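Viral structural protein 4 (Bombyx mori cytoplasmic polyhedrosis virus, PDB 6TZ0) binds GTP through a P-loop-containing domain and probably acts as a partner of the viral RNA-dependent RNA polymerase during transcription inside the capsid. Local coordinates at residues F202-E207 with M224-F229. Numbering follows the deposited sequence.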
ATOM      1  N   PHE B 202     -14.687   5.120 -51.533  1.00 30.84           N
ATOM      2  CA  PHE B 202     -13.456   5.719 -52.013  1.00 30.84           C
ATOM      3  C   PHE B 202     -13.145   5.258 -53.429  1.00 30.84           C
ATOM      4  O   PHE B 202     -13.742   4.315 -53.947  1.00 30.84           O
ATOM      5  CB  PHE B 202     -12.293   5.385 -51.074  1.00 30.84           C
ATOM      6  CG  PHE B 202     -12.393   6.046 -49.734  1.00 30.84           C
ATOM      7  CD1 PHE B 202     -11.982   7.353 -49.566  1.00 30.84           C
ATOM      8  CD2 PHE B 202     -12.909   5.368 -48.645  1.00 30.84           C
ATOM      9  CE1 PHE B 202     -12.073   7.965 -48.344  1.00 30.84           C
ATOM     10  CE2 PHE B 202     -13.004   5.983 -47.416  1.00 30.84           C
ATOM     11  CZ  PHE B 202     -12.585   7.280 -47.269  1.00 30.84           C
ATOM     12  N   LYS B 203     -12.199   5.948 -54.058  1.00 31.97           N
ATOM     13  CA  LYS B 203     -11.674   5.493 -55.337  1.00 31.97           C
ATOM     14  C   LYS B 203     -10.796   4.267 -55.135  1.00 31.97           C
ATOM     15  O   LYS B 203      -9.986   4.213 -54.209  1.00 31.97           O
ATOM     16  CB  LYS B 203     -10.861   6.594 -56.006  1.00 31.97           C
ATOM     17  CG  LYS B 203     -11.648   7.787 -56.467  1.00 31.97           C
ATOM     18  CD  LYS B 203     -10.726   8.774 -57.138  1.00 31.97           C
ATOM     19  CE  LYS B 203     -11.491   9.866 -57.842  1.00 31.97           C
ATOM     20  NZ  LYS B 203     -12.197  10.741 -56.886  1.00 31.97           N
ATOM     21  N   ARG B 204     -10.955   3.286 -56.004  1.00 33.33           N
ATOM     22  CA  ARG B 204     -10.140   2.082 -55.915  1.00 33.33           C
ATOM     23  C   ARG B 204      -8.822   2.298 -56.652  1.00 33.33           C
ATOM     24  O   ARG B 204      -8.834   2.703 -57.814  1.00 33.33           O
ATOM     25  CB  ARG B 204     -10.883   0.883 -56.497  1.00 33.33           C
ATOM     26  CG  ARG B 204     -10.093  -0.419 -56.435  1.00 33.33           C
ATOM     27  CD  ARG B 204      -9.953  -0.908 -55.000  1.00 33.33           C
ATOM     28  NE  ARG B 204      -9.063  -2.062 -54.868  1.00 33.33           N
ATOM     29  CZ  ARG B 204      -9.453  -3.330 -54.926  1.00 33.33           C
ATOM     30  NH1 ARG B 204     -10.726  -3.621 -55.125  1.00 33.33           N
ATOM     31  NH2 ARG B 204      -8.569  -4.310 -54.789  1.00 33.33           N
ATOM     32  N   PRO B 205      -7.680   2.060 -56.013  1.00 32.48           N
ATOM     33  CA  PRO B 205      -6.395   2.322 -56.672  1.00 32.48           C
ATOM     34  C   PRO B 205      -6.083   1.334 -57.784  1.00 32.48           C
ATOM     35  O   PRO B 205      -6.539   0.191 -57.786  1.00 32.48           O
ATOM     36  CB  PRO B 205      -5.381   2.191 -55.530  1.00 32.48           C
ATOM     37  CG  PRO B 205      -6.158   2.429 -54.317  1.00 32.48           C
ATOM     38  CD  PRO B 205      -7.506   1.850 -54.570  1.00 32.48           C
ATOM     39  N   PHE B 206      -5.279   1.798 -58.735  1.00 32.66           N
ATOM     40  CA  PHE B 206      -4.780   0.977 -59.826  1.00 32.66           C
ATOM     41  C   PHE B 206      -3.283   1.192 -59.947  1.00 32.66           C
ATOM     42  O   PHE B 206      -2.829   2.328 -60.102  1.00 32.66           O
ATOM     43  CB  PHE B 206      -5.470   1.318 -61.146  1.00 32.66           C
ATOM     44  CG  PHE B 206      -5.032   0.460 -62.292  1.00 32.66           C
ATOM     45  CD1 PHE B 206      -5.501  -0.831 -62.423  1.00 32.66           C
ATOM     46  CD2 PHE B 206      -4.150   0.946 -63.239  1.00 32.66           C
ATOM     47  CE1 PHE B 206      -5.098  -1.622 -63.471  1.00 32.66           C
ATOM     48  CE2 PHE B 206      -3.741   0.156 -64.283  1.00 32.66           C
ATOM     49  CZ  PHE B 206      -4.221  -1.126 -64.402  1.00 32.66           C
ATOM     50  N   GLU B 207      -2.524   0.107 -59.900  1.00 34.94           N
ATOM     51  CA  GLU B 207      -1.071   0.176 -59.875  1.00 34.94           C
ATOM     52  C   GLU B 207      -0.505   0.084 -61.285  1.00 34.94           C
ATOM     53  O   GLU B 207      -0.724  -0.911 -61.981  1.00 34.94           O
ATOM     54  CB  GLU B 207      -0.512  -0.945 -59.006  1.00 34.94           C
ATOM     55  CG  GLU B 207       0.993  -0.995 -58.964  1.00 34.94           C
ATOM     56  CD  GLU B 207       1.510  -2.048 -58.010  1.00 34.94           C
ATOM     57  OE1 GLU B 207       0.683  -2.725 -57.364  1.00 34.94           O
ATOM     58  OE2 GLU B 207       2.743  -2.211 -57.912  1.00 34.94           O
ATOM     59  N   MET B 224     -13.391   9.292 -62.457  1.00 40.56           N
ATOM     60  CA  MET B 224     -14.337   9.357 -61.356  1.00 40.56           C
ATOM     61  C   MET B 224     -14.422   8.067 -60.560  1.00 40.56           C
ATOM     62  O   MET B 224     -15.274   7.964 -59.676  1.00 40.56           O
ATOM     63  CB  MET B 224     -15.723   9.718 -61.890  1.00 40.56           C
ATOM     64  CG  MET B 224     -15.818  11.112 -62.475  1.00 40.56           C
ATOM     65  SD  MET B 224     -15.048  11.223 -64.100  1.00 40.56           S
ATOM     66  CE  MET B 224     -15.643  12.815 -64.658  1.00 40.56           C
ATOM     67  N   THR B 225     -13.598   7.092 -60.850  1.00 34.65           N
ATOM     68  CA  THR B 225     -13.709   5.808 -60.174  1.00 34.65           C
ATOM     69  C   THR B 225     -12.387   5.320 -59.602  1.00 34.65           C
ATOM     70  O   THR B 225     -12.368   4.733 -58.519  1.00 34.65           O
ATOM     71  CB  THR B 225     -14.291   4.784 -61.171  1.00 34.65           C
ATOM     72  OG1 THR B 225     -15.540   5.274 -61.668  1.00 34.65           O
ATOM     73  CG2 THR B 225     -14.528   3.424 -60.531  1.00 34.65           C
ATOM     74  N   ARG B 226     -11.276   5.571 -60.281  1.00 31.66           N
ATOM     75  CA  ARG B 226     -10.007   4.964 -59.920  1.00 31.66           C
ATOM     76  C   ARG B 226      -8.972   6.035 -59.613  1.00 31.66           C
ATOM     77  O   ARG B 226      -9.004   7.134 -60.173  1.00 31.66           O
ATOM     78  CB  ARG B 226      -9.497   4.064 -61.051  1.00 31.66           C
ATOM     79  CG  ARG B 226     -10.483   2.997 -61.486  1.00 31.66           C
ATOM     80  CD  ARG B 226     -10.713   1.942 -60.429  1.00 31.66           C
ATOM     81  NE  ARG B 226      -9.560   1.089 -60.171  1.00 31.66           N
ATOM     82  CZ  ARG B 226      -9.328  -0.053 -60.804  1.00 31.66           C
ATOM     83  NH1 ARG B 226     -10.165  -0.466 -61.742  1.00 31.66           N
ATOM     84  NH2 ARG B 226      -8.267  -0.784 -60.504  1.00 31.66           N
ATOM     85  N   SER B 227      -8.060   5.706 -58.710  1.00 32.57           N
ATOM     86  CA  SER B 227      -6.881   6.510 -58.436  1.00 32.57           C
ATOM     87  C   SER B 227      -5.652   5.729 -58.874  1.00 32.57           C
ATOM     88  O   SER B 227      -5.716   4.521 -59.109  1.00 32.57           O
ATOM     89  CB  SER B 227      -6.799   6.880 -56.955  1.00 32.57           C
ATOM     90  OG  SER B 227      -6.640   5.731 -56.155  1.00 32.57           O
ATOM     91  N   ILE B 228      -4.529   6.422 -59.003  1.00 32.46           N
ATOM     92  CA  ILE B 228      -3.358   5.877 -59.675  1.00 32.46           C
ATOM     93  C   ILE B 228      -2.209   5.756 -58.690  1.00 32.46           C
ATOM     94  O   ILE B 228      -1.848   6.730 -58.024  1.00 32.46           O
ATOM     95  CB  ILE B 228      -2.958   6.743 -60.880  1.00 32.46           C
ATOM     96  CG1 ILE B 228      -4.080   6.751 -61.908  1.00 32.46           C
ATOM     97  CG2 ILE B 228      -1.661   6.273 -61.495  1.00 32.46           C
ATOM     98  CD1 ILE B 228      -4.414   5.385 -62.443  1.00 32.46           C
ATOM     99  N   PHE B 229      -1.631   4.564 -58.610  1.00 31.85           N
ATOM    100  CA  PHE B 229      -0.402   4.320 -57.867  1.00 31.85           C
ATOM    101  C   PHE B 229       0.732   4.116 -58.865  1.00 31.85           C
ATOM    102  O   PHE B 229       0.856   3.051 -59.470  1.00 31.85           O
ATOM    103  CB  PHE B 229      -0.570   3.131 -56.933  1.00 31.85           C
ATOM    104  CG  PHE B 229       0.690   2.714 -56.255  1.00 31.85           C
ATOM    105  CD1 PHE B 229       1.398   3.603 -55.472  1.00 31.85           C
ATOM    106  CD2 PHE B 229       1.127   1.411 -56.335  1.00 31.85           C
ATOM    107  CE1 PHE B 229       2.554   3.212 -54.842  1.00 31.85           C
ATOM    108  CE2 PHE B 229       2.274   1.011 -55.693  1.00 31.85           C
ATOM    109  CZ  PHE B 229       2.986   1.912 -54.946  1.00 31.85           C
TER
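A two-stranded parallel sheet pairs strand 204-207 with strand 226-229, matching Arg204 to Arg226, Pro205 to Ser227, Phe206 to Ile228 and Glu207 to Phe229. Four backbone hydrogen bonds establish the register: Arg204 N to Thr225 O, Ser227 N to Arg204 O, Phe206 N to Ser227 O at 2.8 Å, and Phe229 N to Phe206 O at 2.9 Å. The last is nearly straight, 176° at the hydrogen.

Arg226 adds a side-chain grip to this backbone pattern. Its chain, bent at chi2 and chi3, folds back so that NE donates to Arg204 O at 2.9 Å, with that oxygen close to the guanidinium plane. Two donors therefore hold Arg204 O, Ser227 N and Arg226 NE arriving from opposite faces of the carbonyl plane. Arg226 NH2 makes a weak bond to Pro205 O, 3.4 Å away, and also meets the edge of the Phe206 ring at CD1. Ring and guanidinium stand almost perpendicular, their planes 82° apart, which excludes a parallel stack, and since NH2 lies near the ring plane the guanidinium does not cover the ring's face.

On the other face, Ser227 OG lies 3.8 Å from Pro205 CB. Farther along, Glu207 and Phe229 run side by side: CG of Glu207 packs 3.6 Å from CD2 of Phe229, while the carboxylate reaches on to Asn231 through OE2.

The pair follows helix 196-201 and precedes helix 236-242. Backbone bonds join Lys203 to Tyr19 and Ile228 to Val249 and Ile251, while the Phe206 ring meets that of Tyr219, within the connection between the two strands.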